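PDB 3K6K: Esterase/lipase from Uncultured bacterium, which probably hydrolyses carboxylic ester bonds as an esterase or lipase of the alpha/beta hydrolase fold, related to hormone-sensitive lipase. Local coordinates for residues D17-L22 against W276-H281. Sequence-based numbering, arbitrary orientation.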
ATOM      1  N   ASP A  17       5.839 -18.947 -16.010  1.00 23.34           N
ATOM      2  CA  ASP A  17       4.629 -18.161 -15.835  1.00 24.68           C
ATOM      3  C   ASP A  17       4.220 -18.213 -14.367  1.00 22.65           C
ATOM      4  O   ASP A  17       4.180 -19.289 -13.794  1.00 23.75           O
ATOM      5  CB  ASP A  17       3.438 -18.681 -16.676  1.00 25.34           C
ATOM      6  CG  ASP A  17       2.264 -17.736 -16.602  1.00 31.37           C
ATOM      7  OD1 ASP A  17       1.399 -17.845 -15.689  1.00 37.85           O
ATOM      8  OD2 ASP A  17       2.248 -16.781 -17.411  1.00 41.80           O
ATOM      9  N   PRO A  18       3.898 -17.063 -13.763  1.00 21.25           N
ATOM     10  CA  PRO A  18       3.562 -17.215 -12.370  1.00 20.84           C
ATOM     11  C   PRO A  18       2.514 -18.278 -12.027  1.00 20.34           C
ATOM     12  O   PRO A  18       2.636 -18.935 -10.979  1.00 21.00           O
ATOM     13  CB  PRO A  18       3.111 -15.814 -11.976  1.00 20.77           C
ATOM     14  CG  PRO A  18       4.072 -14.960 -12.741  1.00 19.64           C
ATOM     15  CD  PRO A  18       4.077 -15.633 -14.116  1.00 21.10           C
ATOM     16  N   ARG A  19       1.513 -18.481 -12.865  1.00 19.91           N
ATOM     17  CA  ARG A  19       0.447 -19.424 -12.507  1.00 20.39           C
ATOM     18  C   ARG A  19       0.984 -20.873 -12.520  1.00 19.75           C
ATOM     19  O   ARG A  19       0.455 -21.745 -11.824  1.00 19.02           O
ATOM     20  CB  ARG A  19      -0.792 -19.243 -13.384  1.00 20.45           C
ATOM     21  CG  ARG A  19      -1.662 -18.010 -13.004  1.00 24.74           C
ATOM     22  CD  ARG A  19      -2.880 -17.964 -13.941  1.00 36.57           C
ATOM     23  NE  ARG A  19      -3.717 -19.166 -13.748  1.00 45.39           N
ATOM     24  CZ  ARG A  19      -4.740 -19.572 -14.511  1.00 48.30           C
ATOM     25  NH1 ARG A  19      -5.144 -18.887 -15.583  1.00 49.53           N
ATOM     26  NH2 ARG A  19      -5.376 -20.692 -14.177  1.00 48.90           N
ATOM     27  N   ASP A  20       2.065 -21.076 -13.272  1.00 18.20           N
ATOM     28  CA  ASP A  20       2.664 -22.396 -13.427  1.00 18.56           C
ATOM     29  C   ASP A  20       3.483 -22.681 -12.191  1.00 17.38           C
ATOM     30  O   ASP A  20       3.479 -23.802 -11.723  1.00 16.21           O
ATOM     31  CB  ASP A  20       3.470 -22.541 -14.753  1.00 16.58           C
ATOM     32  CG  ASP A  20       2.546 -22.470 -15.987  1.00 21.20           C
ATOM     33  OD1 ASP A  20       1.307 -22.687 -15.780  1.00 21.90           O
ATOM     34  OD2 ASP A  20       2.996 -22.168 -17.140  1.00 20.46           O
ATOM     35  N   PHE A  21       4.134 -21.647 -11.654  1.00 16.91           N
ATOM     36  CA  PHE A  21       4.946 -21.806 -10.471  1.00 17.11           C
ATOM     37  C   PHE A  21       4.012 -22.105  -9.302  1.00 17.25           C
ATOM     38  O   PHE A  21       4.340 -22.925  -8.465  1.00 17.39           O
ATOM     39  CB  PHE A  21       5.789 -20.548 -10.185  1.00 17.55           C
ATOM     40  CG  PHE A  21       6.711 -20.678  -8.953  1.00 16.73           C
ATOM     41  CD1 PHE A  21       6.679 -19.723  -7.932  1.00 17.10           C
ATOM     42  CD2 PHE A  21       7.611 -21.737  -8.841  1.00 16.34           C
ATOM     43  CE1 PHE A  21       7.518 -19.824  -6.825  1.00 15.94           C
ATOM     44  CE2 PHE A  21       8.458 -21.862  -7.726  1.00 13.86           C
ATOM     45  CZ  PHE A  21       8.398 -20.887  -6.710  1.00 16.59           C
ATOM     46  N   LEU A  22       2.854 -21.450  -9.270  1.00 16.88           N
ATOM     47  CA  LEU A  22       1.836 -21.733  -8.246  1.00 18.74           C
ATOM     48  C   LEU A  22       1.415 -23.200  -8.233  1.00 19.45           C
ATOM     49  O   LEU A  22       1.194 -23.773  -7.157  1.00 19.32           O
ATOM     50  CB  LEU A  22       0.584 -20.849  -8.397  1.00 17.73           C
ATOM     51  CG  LEU A  22       0.929 -19.371  -8.151  1.00 17.84           C
ATOM     52  CD1 LEU A  22      -0.227 -18.446  -8.472  1.00 11.81           C
ATOM     53  CD2 LEU A  22       1.472 -19.157  -6.698  1.00 10.94           C
ATOM     54  N   TRP A 276       1.527  -8.042  -4.926  1.00  9.00           N
ATOM     55  CA  TRP A 276       2.008  -8.580  -6.186  1.00  9.85           C
ATOM     56  C   TRP A 276       1.169  -9.720  -6.754  1.00 10.43           C
ATOM     57  O   TRP A 276       1.125 -10.802  -6.186  1.00  8.94           O
ATOM     58  CB  TRP A 276       3.489  -9.001  -6.114  1.00  8.73           C
ATOM     59  CG  TRP A 276       4.445  -7.879  -5.737  1.00 10.06           C
ATOM     60  CD1 TRP A 276       4.581  -7.308  -4.502  1.00  7.35           C
ATOM     61  CD2 TRP A 276       5.476  -7.267  -6.576  1.00 12.65           C
ATOM     62  NE1 TRP A 276       5.573  -6.327  -4.538  1.00  8.20           N
ATOM     63  CE2 TRP A 276       6.150  -6.308  -5.780  1.00  8.44           C
ATOM     64  CE3 TRP A 276       5.874  -7.433  -7.916  1.00  9.89           C
ATOM     65  CZ2 TRP A 276       7.158  -5.521  -6.271  1.00  8.33           C
ATOM     66  CZ3 TRP A 276       6.879  -6.654  -8.394  1.00 14.23           C
ATOM     67  CH2 TRP A 276       7.527  -5.703  -7.569  1.00  9.56           C
ATOM     68  N   PRO A 277       0.553  -9.479  -7.934  1.00 11.89           N
ATOM     69  CA  PRO A 277      -0.328 -10.423  -8.636  1.00 12.12           C
ATOM     70  C   PRO A 277       0.293 -11.839  -8.790  1.00 12.23           C
ATOM     71  O   PRO A 277       1.450 -11.995  -9.227  1.00 10.74           O
ATOM     72  CB  PRO A 277      -0.530  -9.776 -10.029  1.00 12.32           C
ATOM     73  CG  PRO A 277       0.022  -8.396  -9.953  1.00 12.68           C
ATOM     74  CD  PRO A 277       0.729  -8.203  -8.647  1.00 11.54           C
ATOM     75  N   ASP A 278      -0.482 -12.871  -8.472  1.00 13.05           N
ATOM     76  CA  ASP A 278       0.007 -14.267  -8.674  1.00 14.29           C
ATOM     77  C   ASP A 278       1.312 -14.635  -7.903  1.00 13.64           C
ATOM     78  O   ASP A 278       1.971 -15.643  -8.248  1.00 13.55           O
ATOM     79  CB  ASP A 278       0.265 -14.546 -10.180  1.00 13.91           C
ATOM     80  CG  ASP A 278      -0.983 -14.379 -11.049  1.00 16.65           C
ATOM     81  OD1 ASP A 278      -2.087 -14.786 -10.644  1.00 14.13           O
ATOM     82  OD2 ASP A 278      -0.832 -13.873 -12.185  1.00 17.67           O
ATOM     83  N   MET A 279       1.719 -13.837  -6.916  1.00 12.48           N
ATOM     84  CA  MET A 279       2.915 -14.190  -6.106  1.00 12.49           C
ATOM     85  C   MET A 279       2.546 -14.872  -4.790  1.00 12.31           C
ATOM     86  O   MET A 279       1.584 -14.478  -4.130  1.00 13.37           O
ATOM     87  CB  MET A 279       3.811 -12.970  -5.835  1.00 11.27           C
ATOM     88  CG  MET A 279       4.490 -12.450  -7.135  1.00 12.19           C
ATOM     89  SD  MET A 279       5.586 -13.777  -7.728  1.00 13.94           S
ATOM     90  CE  MET A 279       4.505 -14.259  -9.087  1.00 10.21           C
ATOM     91  N   PRO A 280       3.276 -15.914  -4.422  1.00 11.57           N
ATOM     92  CA  PRO A 280       2.960 -16.606  -3.155  1.00 12.11           C
ATOM     93  C   PRO A 280       3.729 -15.974  -2.015  1.00 12.42           C
ATOM     94  O   PRO A 280       4.458 -14.991  -2.221  1.00 12.98           O
ATOM     95  CB  PRO A 280       3.508 -18.021  -3.405  1.00 11.11           C
ATOM     96  CG  PRO A 280       4.823 -17.715  -4.245  1.00  9.50           C
ATOM     97  CD  PRO A 280       4.265 -16.673  -5.226  1.00 12.11           C
ATOM     98  N   HIS A 281       3.577 -16.556  -0.834  1.00 12.47           N
ATOM     99  CA  HIS A 281       4.209 -16.095   0.372  1.00 13.23           C
ATOM    100  C   HIS A 281       5.697 -15.899   0.165  1.00 13.53           C
ATOM    101  O   HIS A 281       6.352 -16.787  -0.373  1.00 14.69           O
ATOM    102  CB  HIS A 281       3.998 -17.172   1.411  1.00 13.33           C
ATOM    103  CG  HIS A 281       4.156 -16.695   2.812  1.00 15.90           C
ATOM    104  ND1 HIS A 281       3.613 -15.510   3.259  1.00 13.21           N
ATOM    105  CD2 HIS A 281       4.794 -17.250   3.876  1.00 18.24           C
ATOM    106  CE1 HIS A 281       3.906 -15.360   4.537  1.00 17.73           C
ATOM    107  NE2 HIS A 281       4.617 -16.397   4.936  1.00 17.92           N
TER
HETATM  108  O   HOH W   1       3.722 -17.691  -8.647  1.00 14.20           O
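The first turn of helix 18-30 lies against a type II beta turn running from Trp-276 to Met-279, and the backbones come closest where the CA atoms of Pro-18 and Asp-278 stand 5.9 Å apart. No direct hydrogen bond joins the two segments; instead a single water donates to both Pro-18 O and Asp-278 O, the latter at 2.7 Å, and sits in the plane of the Phe-21 ring at its edge. Asp-17 caps the helix, its OD1 accepting from Arg-19 N at 2.9 Å from above the carboxylate plane. One residue on, the Pro-18 ring presents CB to Asp-278 CB and, at 3.6 Å, to Met-279 CE. The Met-279 CB points away from the helix, but the chain bends at chi2 (-64°) and again at chi3, which carries the methyl back to that ring.

In the alpha/beta hydrolase fold the loop after the last strand, here 271-276, delivers the catalytic histidine, a role consistent with His-281, whose ND1 is hydrogen-bonded to Glu-251 and whose side chain touches Ser-157. The start of helix 18-30 therefore packs on the residues that lead into this histidine.

The branched end of Leu-22 rests on the Asp-278 carbonyl oxygen, CD1 lying 3.6 Å from Asp-278 O, while CD2 also reaches Pro-280 CD at 4.0 Å. An alanine here would remove CG and both methyls and would probably loosen the packing of the helix on Asp-278 O and Pro-280. The buried Phe-21 brings CE1 to Pro-280 CG, obliquely, at 4.3 Å, and its ring also packs with those of Tyr-286 and Phe-289. The Arg-19 side chain crosses that of Asp-278 obliquely, its aliphatic CG lying beside OD1; with Arg-19 NE 5.6 Å from Asp-278 OD1, any attraction between the charges is likely to be long-range.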